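Local coordinates for protein polyketide synthase/nonribosomal peptide synthetase hybrid RzxB (Pseudomonas fluorescens, PDB 5IL6) that probably dehydrates beta-hydroxyacyl intermediates carried on acyl carrier protein, as the dehydratase domain of a trans-AT polyketide synthase linked to rhizoxin biosynthesis, at residues G169-S177 with L186-P194; A254-L265 with I277-P285. One frame throughout, in Å; residues are numbered along the deposited sequence.

Contact 1 (G169-S177 with L186-P194)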
# COMPACT_ATOMS: atom_id res chain seq x y z
N GLY A 169 -14.36 5.83 1.08
CA GLY A 169 -15.59 5.08 1.27
C GLY A 169 -15.44 4.10 2.42
O GLY A 169 -14.35 3.85 2.93
N ALA A 170 -16.58 3.51 2.81
CA ALA A 170 -16.58 2.65 3.99
C ALA A 170 -15.56 1.53 3.87
O ALA A 170 -14.89 1.18 4.85
CB ALA A 170 -17.98 2.07 4.21
N GLY A 171 -15.41 0.96 2.67
CA GLY A 171 -14.49 -0.14 2.50
C GLY A 171 -13.03 0.22 2.72
O GLY A 171 -12.21 -0.67 2.93
N HIS A 172 -12.70 1.51 2.66
CA HIS A 172 -11.34 1.97 2.94
C HIS A 172 -11.26 2.85 4.18
O HIS A 172 -10.21 3.46 4.43
CB HIS A 172 -10.77 2.71 1.72
CG HIS A 172 -10.24 1.79 0.66
ND1 HIS A 172 -8.90 1.73 0.33
CD2 HIS A 172 -10.86 0.89 -0.13
CE1 HIS A 172 -8.73 0.84 -0.63
NE2 HIS A 172 -9.90 0.31 -0.93
N ARG A 173 -12.33 2.95 4.95
CA ARG A 173 -12.30 3.62 6.26
C ARG A 173 -12.16 2.58 7.37
O ARG A 173 -13.03 2.41 8.21
CB ARG A 173 -13.55 4.47 6.46
CG ARG A 173 -13.59 5.75 5.66
CD ARG A 173 -14.92 6.44 5.83
NE ARG A 173 -15.14 6.87 7.21
CZ ARG A 173 -14.92 8.09 7.69
NH1 ARG A 173 -14.47 9.06 6.90
NH2 ARG A 173 -15.15 8.35 8.97
N ARG A 174 -11.02 1.89 7.35
CA ARG A 174 -10.83 0.70 8.17
C ARG A 174 -10.05 0.97 9.44
O ARG A 174 -9.72 0.02 10.16
CB ARG A 174 -10.13 -0.39 7.34
CG ARG A 174 -10.82 -0.68 6.02
CD ARG A 174 -12.10 -1.48 6.19
NE ARG A 174 -13.25 -0.67 6.61
CZ ARG A 174 -14.06 -0.96 7.62
NH1 ARG A 174 -13.87 -2.05 8.36
NH2 ARG A 174 -15.08 -0.16 7.89
N LEU A 175 -9.74 2.23 9.74
CA LEU A 175 -9.13 2.57 11.02
C LEU A 175 -10.19 2.42 12.11
O LEU A 175 -11.17 3.18 12.14
CB LEU A 175 -8.58 3.99 11.00
CG LEU A 175 -7.22 4.22 10.34
CD1 LEU A 175 -6.82 5.69 10.47
CD2 LEU A 175 -6.12 3.33 10.90
N LEU A 176 -10.00 1.46 13.00
CA LEU A 176 -10.95 1.19 14.08
C LEU A 176 -10.57 1.86 15.38
O LEU A 176 -11.44 2.30 16.14
CB LEU A 176 -11.09 -0.32 14.29
CG LEU A 176 -11.59 -1.11 13.08
CD1 LEU A 176 -11.67 -2.59 13.39
CD2 LEU A 176 -12.94 -0.60 12.58
N SER A 177 -9.27 1.95 15.68
CA SER A 177 -8.82 2.64 16.88
C SER A 177 -7.37 3.07 16.68
O SER A 177 -6.63 2.48 15.88
CB SER A 177 -8.96 1.77 18.12
OG SER A 177 -8.13 0.63 18.05
N LEU A 186 -0.21 2.92 17.68
CA LEU A 186 -0.69 1.56 17.48
C LEU A 186 -2.12 1.62 16.99
O LEU A 186 -2.98 2.23 17.63
CB LEU A 186 -0.61 0.74 18.78
CG LEU A 186 -0.96 -0.74 18.65
CD1 LEU A 186 0.08 -1.47 17.81
CD2 LEU A 186 -1.11 -1.39 20.02
N ALA A 187 -2.38 1.00 15.84
CA ALA A 187 -3.69 1.05 15.21
C ALA A 187 -4.27 -0.35 15.10
O ALA A 187 -3.54 -1.34 14.92
CB ALA A 187 -3.60 1.68 13.82
N ARG A 188 -5.59 -0.43 15.21
CA ARG A 188 -6.34 -1.65 14.91
C ARG A 188 -7.15 -1.42 13.65
O ARG A 188 -7.88 -0.43 13.54
CB ARG A 188 -7.26 -2.05 16.07
CG ARG A 188 -6.57 -2.86 17.15
CD ARG A 188 -5.76 -1.97 18.08
NE ARG A 188 -5.32 -2.70 19.27
CZ ARG A 188 -4.81 -2.12 20.35
NH1 ARG A 188 -4.68 -0.80 20.41
NH2 ARG A 188 -4.44 -2.86 21.39
N ILE A 189 -7.01 -2.33 12.69
CA ILE A 189 -7.69 -2.24 11.40
C ILE A 189 -8.30 -3.60 11.09
O ILE A 189 -7.82 -4.64 11.55
CB ILE A 189 -6.72 -1.80 10.28
CG1 ILE A 189 -5.58 -2.81 10.12
CG2 ILE A 189 -6.17 -0.41 10.58
CD1 ILE A 189 -4.67 -2.54 8.93
N ALA A 190 -9.39 -3.58 10.32
CA ALA A 190 -10.03 -4.81 9.91
C ALA A 190 -10.93 -4.52 8.71
O ALA A 190 -11.49 -3.42 8.61
CB ALA A 190 -10.85 -5.45 11.04
N LEU A 191 -11.09 -5.52 7.85
CA LEU A 191 -11.95 -5.38 6.68
C LEU A 191 -13.41 -5.22 7.09
O LEU A 191 -13.86 -5.76 8.11
CB LEU A 191 -11.81 -6.59 5.76
CG LEU A 191 -10.46 -6.81 5.08
CD1 LEU A 191 -10.45 -8.15 4.35
CD2 LEU A 191 -10.16 -5.68 4.11
N GLN A 192 -14.14 -4.45 6.28
CA GLN A 192 -15.58 -4.30 6.51
C GLN A 192 -16.30 -5.62 6.31
O GLN A 192 -17.23 -5.95 7.05
CB GLN A 192 -16.13 -3.23 5.56
CG GLN A 192 -17.58 -2.87 5.81
CD GLN A 192 -18.13 -1.91 4.77
OE1 GLN A 192 -17.68 -1.91 3.62
NE2 GLN A 192 -19.09 -1.09 5.16
N ASP A 193 -15.88 -6.40 5.31
CA ASP A 193 -16.39 -7.75 5.08
C ASP A 193 -15.20 -8.70 5.14
O ASP A 193 -14.43 -8.79 4.17
CB ASP A 193 -17.11 -7.86 3.74
CG ASP A 193 -17.66 -9.25 3.49
OD1 ASP A 193 -17.46 -10.14 4.34
OD2 ASP A 193 -18.32 -9.45 2.45
N PRO A 194 -15.00 -9.42 6.25
CA PRO A 194 -13.83 -10.30 6.33
C PRO A 194 -13.73 -11.29 5.19
O PRO A 194 -12.61 -11.63 4.76
CB PRO A 194 -14.03 -11.02 7.67
CG PRO A 194 -14.90 -10.12 8.47
CD PRO A 194 -15.79 -9.42 7.49
O HOH W 1 -12.62 -3.43 3.78
O HOH W 2 -5.22 0.95 18.63
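Arg174 reaches across to the backbone that follows strand 186-190, and its NH1 donates to the carbonyl O of Ala190 at 2.8 Å, the acceptor lying 17° out of the guanidinium plane. Over one face of the same group sits CB of Gln192, 3.7 Å from CZ and centred on it. The guanidinium does not reach out straight: the chain bends at chi2 (-74°) and again at chi3 (79°), which folds it back over its own segment. There NE donates to Ala170 O at 3.0 Å, an oxygen that also takes the backbone N-H of Arg173 in the 3-10 turn. Arg174 thus ties the turn to segment 186-194, and an alanine here would probably leave Ala190 O without this donor and Gln192 CB without its flat partner. Beside it, one water accepts from Gln192 N and donates to Gly171 O.

Further along, Arg188 O receives Leu176 N at 2.9 Å and, only weakly, Ser177 N, while Arg188 N returns a bond to Ser177 O at 3.2 Å. Two residues facing one make this a classic beta bulge. CD1 of Leu176 rests 3.8 Å from Ala190 CB, and CD2 of Leu175 approaches Ile189 CG2 at 3.8 Å. A second water joins Ser177 OG, Leu186 O and Arg188 NH1, though the Arg188 side chain is poorly ordered.

Helix 204-212 is touched by Leu175, Ile189 and Arg174, and the Tyr158 hydroxyl is hydrogen-bonded to Leu175 N. Strand 246-254 pairs with the other edge of strand 184-190. The whole is a bulged antiparallel hairpin packed against helix 204-212, in keeping with the hot dog fold of polyketide synthase dehydratases.

Contact 2 (A254-L265 with I277-P285)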
# COMPACT_ATOMS: atom_id res chain seq x y z
N ALA A 254 9.89 8.50 11.59
CA ALA A 254 11.31 8.41 11.27
C ALA A 254 11.82 9.76 10.78
O ALA A 254 11.04 10.60 10.32
CB ALA A 254 11.55 7.35 10.19
N PRO A 255 13.13 10.00 10.85
CA PRO A 255 13.68 11.26 10.35
C PRO A 255 13.40 11.43 8.87
O PRO A 255 13.38 10.47 8.10
CB PRO A 255 15.18 11.15 10.63
CG PRO A 255 15.33 10.06 11.63
CD PRO A 255 14.16 9.14 11.46
N SER A 256 13.16 12.69 8.48
CA SER A 256 12.91 13.01 7.08
C SER A 256 13.43 14.40 6.78
O SER A 256 13.48 15.27 7.66
CB SER A 256 11.42 12.93 6.75
OG SER A 256 11.18 13.33 5.41
N THR A 257 13.81 14.61 5.52
CA THR A 257 14.12 15.95 5.05
C THR A 257 12.83 16.68 4.71
O THR A 257 11.84 16.07 4.30
CB THR A 257 15.02 15.89 3.81
OG1 THR A 257 14.46 14.98 2.85
CG2 THR A 257 16.42 15.42 4.19
N ALA A 258 12.84 17.99 4.91
CA ALA A 258 11.66 18.79 4.60
C ALA A 258 11.45 18.82 3.09
O ALA A 258 12.41 18.70 2.33
CB ALA A 258 11.79 20.20 5.16
N PRO A 259 10.19 18.99 2.64
CA PRO A 259 8.97 19.15 3.43
C PRO A 259 8.20 17.84 3.59
O PRO A 259 6.97 17.84 3.56
CB PRO A 259 8.17 20.14 2.59
CG PRO A 259 8.49 19.72 1.18
CD PRO A 259 9.92 19.19 1.20
N ASP A 260 8.93 16.74 3.76
CA ASP A 260 8.35 15.41 3.70
C ASP A 260 8.23 14.79 5.09
O ASP A 260 8.74 15.31 6.08
CB ASP A 260 9.18 14.51 2.78
CG ASP A 260 9.44 15.15 1.43
OD1 ASP A 260 8.58 15.93 0.98
OD2 ASP A 260 10.50 14.88 0.83
N TYR A 261 7.52 13.66 5.14
CA TYR A 261 7.33 12.89 6.36
C TYR A 261 7.65 11.43 6.07
O TYR A 261 7.34 10.92 4.99
CB TYR A 261 5.89 13.03 6.87
CG TYR A 261 5.47 14.46 7.11
CD1 TYR A 261 5.00 15.25 6.07
CD2 TYR A 261 5.54 15.01 8.38
CE1 TYR A 261 4.62 16.56 6.29
CE2 TYR A 261 5.16 16.32 8.61
CZ TYR A 261 4.70 17.09 7.56
OH TYR A 261 4.33 18.39 7.78
N CYS A 262 8.27 10.76 7.04
CA CYS A 262 8.72 9.39 6.87
C CYS A 262 8.34 8.56 8.09
O CYS A 262 8.39 9.04 9.22
CB CYS A 262 10.24 9.34 6.65
SG CYS A 262 10.85 7.71 6.16
N PHE A 263 7.96 7.30 7.84
CA PHE A 263 7.50 6.41 8.90
C PHE A 263 7.97 4.99 8.62
O PHE A 263 8.20 4.61 7.47
CB PHE A 263 5.97 6.40 9.01
CG PHE A 263 5.36 7.76 9.19
CD1 PHE A 263 5.04 8.54 8.09
CD2 PHE A 263 5.11 8.26 10.46
CE1 PHE A 263 4.48 9.79 8.25
CE2 PHE A 263 4.55 9.51 10.62
CZ PHE A 263 4.23 10.28 9.52
N ASP A 264 8.11 4.21 9.69
CA ASP A 264 8.23 2.76 9.60
C ASP A 264 6.97 2.14 10.18
O ASP A 264 6.45 2.60 11.20
CB ASP A 264 9.47 2.24 10.33
CG ASP A 264 10.75 2.91 9.87
OD1 ASP A 264 11.04 2.87 8.66
OD2 ASP A 264 11.48 3.46 10.72
N LEU A 265 6.48 1.08 9.53
CA LEU A 265 5.27 0.41 9.96
C LEU A 265 5.52 -1.09 10.03
O LEU A 265 6.33 -1.64 9.28
CB LEU A 265 4.08 0.68 9.02
CG LEU A 265 3.59 2.13 8.88
CD1 LEU A 265 4.47 2.93 7.95
CD2 LEU A 265 2.14 2.15 8.41
N ILE A 277 6.11 -5.77 6.95
CA ILE A 277 6.93 -4.67 7.43
C ILE A 277 7.08 -3.66 6.31
O ILE A 277 7.36 -4.03 5.16
CB ILE A 277 8.32 -5.15 7.91
CG1 ILE A 277 8.18 -6.10 9.09
CG2 ILE A 277 9.20 -3.95 8.28
CD1 ILE A 277 9.47 -6.80 9.46
N LEU A 278 6.89 -2.38 6.63
CA LEU A 278 7.16 -1.27 5.72
C LEU A 278 8.20 -0.37 6.36
O LEU A 278 7.94 0.24 7.40
CB LEU A 278 5.89 -0.48 5.41
CG LEU A 278 4.87 -1.09 4.44
CD1 LEU A 278 4.10 -2.22 5.09
CD2 LEU A 278 3.92 -0.01 3.95
N ASN A 279 9.37 -0.27 5.73
CA ASN A 279 10.45 0.56 6.23
C ASN A 279 10.62 1.78 5.33
O ASN A 279 10.71 1.66 4.11
CB ASN A 279 11.76 -0.22 6.30
CG ASN A 279 11.72 -1.32 7.34
OD1 ASN A 279 11.21 -1.12 8.45
ND2 ASN A 279 12.26 -2.49 7.01
N GLN A 280 10.65 2.96 5.95
CA GLN A 280 10.91 4.22 5.27
C GLN A 280 9.83 4.52 4.22
O GLN A 280 10.10 4.64 3.02
CB GLN A 280 12.31 4.22 4.64
CG GLN A 280 13.42 3.89 5.64
CD GLN A 280 13.64 5.00 6.65
OE1 GLN A 280 13.86 6.15 6.29
NE2 GLN A 280 13.57 4.65 7.93
N LEU A 281 8.59 4.63 4.70
CA LEU A 281 7.46 5.06 3.89
C LEU A 281 7.42 6.58 3.90
O LEU A 281 7.16 7.19 4.94
CB LEU A 281 6.16 4.46 4.42
CG LEU A 281 4.87 4.91 3.73
CD1 LEU A 281 4.86 4.48 2.27
CD2 LEU A 281 3.66 4.38 4.47
N SER A 282 7.66 7.19 2.74
CA SER A 282 7.79 8.64 2.64
C SER A 282 6.51 9.26 2.06
O SER A 282 6.05 8.85 0.99
CB SER A 282 8.98 9.01 1.76
OG SER A 282 9.10 10.42 1.62
N PHE A 283 5.97 10.24 2.77
CA PHE A 283 4.85 11.05 2.31
C PHE A 283 5.37 12.42 1.87
O PHE A 283 6.21 13.02 2.55
CB PHE A 283 3.80 11.23 3.40
CG PHE A 283 3.07 9.97 3.76
CD1 PHE A 283 3.65 9.02 4.58
CD2 PHE A 283 1.78 9.75 3.30
CE1 PHE A 283 2.97 7.86 4.92
CE2 PHE A 283 1.10 8.60 3.63
CZ PHE A 283 1.69 7.65 4.44
N GLN A 284 4.87 12.92 0.74
CA GLN A 284 5.34 14.17 0.19
C GLN A 284 4.17 15.00 -0.32
O GLN A 284 3.18 14.44 -0.80
CB GLN A 284 6.33 13.91 -0.96
CG GLN A 284 7.50 13.04 -0.53
CD GLN A 284 8.42 12.66 -1.67
OE1 GLN A 284 8.30 13.18 -2.78
NE2 GLN A 284 9.36 11.76 -1.39
N PRO A 285 4.26 16.33 -0.24
CA PRO A 285 3.21 17.17 -0.84
C PRO A 285 3.02 16.88 -2.32
O PRO A 285 3.99 16.70 -3.07
CB PRO A 285 3.73 18.59 -0.59
CG PRO A 285 4.52 18.47 0.65
CD PRO A 285 5.21 17.13 0.55
O HOH W 3 14.56 7.97 8.31
O HOH W 4 10.83 11.32 3.70
O HOH W 5 8.88 -1.12 10.19
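Asp264 OD1 is gripped twice by Gln280: the backbone N donates at 2.7 Å, nearly along the C-O axis of the carboxylate, and NE2 adds a weak bond at 3.2 Å. The two side chains lie side by side and point the same way; the bend of Gln280 at chi2 (-70°) brings its amide back to the aspartate. OE1 of that amide comes 3.4 Å from Cys262 SG and accepts a hydrogen bond from a water that also donates to Pro255 O.

Gln280 has left-handed backbone angles and, with Leu281, faces Phe263: a G1 beta bulge in the antiparallel hairpin of strands 261-268 and 274-284, part of the hot dog fold. Leu281 N donates to Phe263 O at 2.8 Å, and beyond the bulge Leu265 and Leu278 exchange a pair of backbone bonds. Tyr261 and Phe283 do likewise on the other side.

On the face that bears Phe263 and Phe283, the two rings meet obliquely, planes at 82°, with their CD1 atoms 3.8 Å apart. Next to them CD1 of Leu265 packs on Leu281 CD2 at 3.9 Å. Leu278 and Leu281 also touch Met211 of helix 204-212. At the far end the Asp260 carboxylate and Gln284 amide stack with planes 15° apart, and CG of Pro259 lies 4.2 Å from CG of Pro285.

Contact 1 closes before contact 2 opens along the chain: 169-177 with 186-194 comes first, 254-265 with 277-285 second. Their centres lie about 22 Å apart and their nearest atoms about 8 Å, so they do not touch. Strand 246-254 bridges them, pairing with strand 184-190 on one side and strand 261-268 on the other. Helix 204-212 is shared too, with Ala209 and Gln212 meeting contact 1 and Met211 meeting contact 2. Asp208 on that helix probably corresponds to the catalytic aspartate of the family, which would place contact 1 beside the active site through His172, its ND1 weakly hydrogen-bonded to Asp208 and its O bonded to Gln212.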